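PDB 1Q40: mRNA export factor MEX67 from Candida albicans, which probably carries mRNA out of the nucleus, acting through an NTF2-like middle domain that in this family pairs with a small partner subunit such as Mtr2. Local coordinates for residues F70-L74 with F142-P148. Residues are numbered along the deposited sequence; the frame is centred on the assembly and turned at random.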
loop_
_atom_site.group_PDB
_atom_site.type_symbol
_atom_site.label_atom_id
_atom_site.label_comp_id
_atom_site.label_asym_id
_atom_site.label_seq_id
_atom_site.Cartn_x
_atom_site.Cartn_y
_atom_site.Cartn_z
ATOM N N PHE B 70 9.809 -16.382 2.816
ATOM C CA PHE B 70 8.427 -16.050 3.187
ATOM C C PHE B 70 7.539 -17.282 3.474
ATOM O O PHE B 70 6.313 -17.175 3.426
ATOM C CB PHE B 70 7.777 -15.219 2.078
ATOM C CG PHE B 70 8.362 -13.846 1.919
ATOM C CD1 PHE B 70 9.262 -13.568 0.896
ATOM C CD2 PHE B 70 7.985 -12.823 2.769
ATOM C CE1 PHE B 70 9.786 -12.281 0.741
ATOM C CE2 PHE B 70 8.502 -11.539 2.632
ATOM C CZ PHE B 70 9.406 -11.261 1.613
ATOM N N GLY B 71 8.159 -18.429 3.771
ATOM C CA GLY B 71 7.465 -19.694 4.002
ATOM C C GLY B 71 6.239 -19.723 4.907
ATOM O O GLY B 71 5.288 -20.431 4.616
ATOM N N TYR B 72 6.240 -18.964 6.001
ATOM C CA TYR B 72 5.072 -18.922 6.897
ATOM C C TYR B 72 3.882 -18.120 6.345
ATOM O O TYR B 72 2.752 -18.287 6.800
ATOM C CB TYR B 72 5.464 -18.348 8.264
ATOM C CG TYR B 72 6.138 -19.344 9.192
ATOM C CD1 TYR B 72 7.352 -19.050 9.804
ATOM C CD2 TYR B 72 5.557 -20.581 9.450
ATOM C CE1 TYR B 72 7.979 -19.973 10.650
ATOM C CE2 TYR B 72 6.170 -21.509 10.284
ATOM C CZ TYR B 72 7.374 -21.196 10.887
ATOM O OH TYR B 72 7.954 -22.120 11.719
ATOM N N TYR B 73 4.149 -17.265 5.362
ATOM C CA TYR B 73 3.194 -16.295 4.839
ATOM C C TYR B 73 2.564 -16.656 3.491
ATOM O O TYR B 73 1.464 -16.185 3.167
ATOM C CB TYR B 73 3.919 -14.975 4.649
ATOM C CG TYR B 73 4.469 -14.374 5.916
ATOM C CD1 TYR B 73 3.697 -13.510 6.679
ATOM C CD2 TYR B 73 5.752 -14.661 6.349
ATOM C CE1 TYR B 73 4.179 -12.947 7.848
ATOM C CE2 TYR B 73 6.265 -14.084 7.535
ATOM C CZ TYR B 73 5.474 -13.220 8.264
ATOM O OH TYR B 73 5.924 -12.638 9.431
ATOM N N LEU B 74 3.252 -17.477 2.705
ATOM C CA LEU B 74 2.898 -17.650 1.299
ATOM C C LEU B 74 1.558 -18.322 1.067
ATOM O O LEU B 74 0.831 -17.936 0.153
ATOM C CB LEU B 74 3.976 -18.440 0.553
ATOM C CG LEU B 74 5.298 -17.734 0.327
ATOM C CD1 LEU B 74 6.286 -18.727 -0.248
ATOM C CD2 LEU B 74 5.130 -16.566 -0.601
ATOM N N PHE B 142 9.364 -5.250 11.805
ATOM C CA PHE B 142 9.281 -6.025 13.043
ATOM C C PHE B 142 10.306 -7.154 13.074
ATOM O O PHE B 142 10.879 -7.523 12.043
ATOM C CB PHE B 142 7.857 -6.570 13.292
ATOM C CG PHE B 142 7.309 -7.450 12.180
ATOM C CD1 PHE B 142 7.735 -8.768 12.022
ATOM C CD2 PHE B 142 6.353 -6.967 11.313
ATOM C CE1 PHE B 142 7.225 -9.578 10.992
ATOM C CE2 PHE B 142 5.839 -7.774 10.281
ATOM C CZ PHE B 142 6.272 -9.071 10.134
ATOM N N ASP B 143 10.560 -7.665 14.277
ATOM C CA ASP B 143 11.315 -8.891 14.477
ATOM C C ASP B 143 10.327 -10.032 14.641
ATOM O O ASP B 143 9.256 -9.854 15.209
ATOM C CB ASP B 143 12.161 -8.801 15.742
ATOM C CG ASP B 143 13.265 -7.796 15.619
ATOM O OD1 ASP B 143 14.331 -8.172 15.088
ATOM O OD2 ASP B 143 13.161 -6.610 16.011
ATOM N N GLU B 144 10.681 -11.201 14.130
ATOM C CA GLU B 144 9.917 -12.404 14.403
ATOM C C GLU B 144 10.603 -13.100 15.560
ATOM O O GLU B 144 11.788 -13.391 15.479
ATOM C CB GLU B 144 9.867 -13.301 13.176
ATOM C CG GLU B 144 9.073 -12.692 12.036
ATOM C CD GLU B 144 9.154 -13.506 10.754
ATOM O OE1 GLU B 144 9.941 -14.472 10.711
ATOM O OE2 GLU B 144 8.443 -13.168 9.779
ATOM N N VAL B 145 9.861 -13.341 16.639
ATOM C CA VAL B 145 10.416 -13.931 17.863
ATOM C C VAL B 145 10.060 -15.409 18.060
ATOM O O VAL B 145 10.685 -16.096 18.861
ATOM C CB VAL B 145 10.000 -13.128 19.114
ATOM C CG1 VAL B 145 10.545 -11.706 19.040
ATOM C CG2 VAL B 145 8.485 -13.102 19.295
ATOM N N ALA B 146 9.054 -15.894 17.338
ATOM C CA ALA B 146 8.662 -17.291 17.418
ATOM C C ALA B 146 7.779 -17.686 16.244
ATOM O O ALA B 146 7.158 -16.831 15.601
ATOM C CB ALA B 146 7.937 -17.589 18.760
ATOM N N GLN B 147 7.749 -18.992 15.970
ATOM C CA GLN B 147 6.881 -19.577 14.945
ATOM C C GLN B 147 5.441 -19.212 15.284
ATOM O O GLN B 147 5.142 -18.922 16.441
ATOM C CB GLN B 147 7.062 -21.114 14.898
ATOM C CG GLN B 147 6.532 -21.857 16.129
ATOM C CD GLN B 147 6.906 -23.353 16.187
ATOM O OE1 GLN B 147 7.989 -23.755 15.758
ATOM N NE2 GLN B 147 6.008 -24.164 16.747
ATOM N N PRO B 148 4.543 -19.214 14.303
ATOM C CA PRO B 148 3.125 -18.987 14.594
ATOM C C PRO B 148 2.540 -20.085 15.493
ATOM O O PRO B 148 3.032 -21.212 15.517
ATOM C CB PRO B 148 2.459 -18.987 13.205
ATOM C CG PRO B 148 3.413 -19.622 12.311
ATOM C CD PRO B 148 4.789 -19.407 12.865
#
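The hydroxyl of Tyr73 meets the carboxylate of Glu144, the two side chains coming from opposite directions, the phenol from the loop and the carboxylate from the strand, in a buried corner of the NTF2-like fold. Tyr73 OH donates a hydrogen bond to Glu144 OE2 at 2.6 Å. The oxygen lies at the edge of the Tyr73 ring, in its plane. The phenol reaches OE2 on its anti side, 33° out of the carboxylate plane. The edge of the Phe142 ring lies beside the same hydroxyl, with Phe142 CZ 3.7 Å from Tyr73 OH.

Tyr72 makes the second half of the contact. One face of its ring takes the Pro148 ring in a CH-pi contact. Pro148 CD sits over the ring centre, 3.5 Å from the centroid and only 9° off the normal. Pro148 CG leans toward the Tyr72 CD2 side, at 3.7 Å. The hydroxyl end, Tyr72 OH, meets Gln147 CB at 3.5 Å. The amide of Gln147 takes no part here; its NE2 is hydrogen-bonded to Tyr167 O.

Tyr73 thus joins loop 70-74 to the last part of strand 134-146, and Tyr72 joins it to the residues just after that strand. A backbone hydrogen bond from Tyr73 N to Phe70 O, 2.9 Å long, closes the turn. Tyr73 also packs on Met47 and Val49 of strand 44-49 and on Ile206 of strand 198-208. Pro108 touches both tyrosines.

Glu144 is positioned by its own partners. Its chain is extended beyond CG (chi2 173°), which carries the carboxylate out to the phenol. Lys181 forms a salt bridge with OE2, so this oxygen is gripped twice and the acid is probably kept ionised. The other carboxylate oxygen, Glu144 OE1, accepts a hydrogen bond from the backbone N of Ser179.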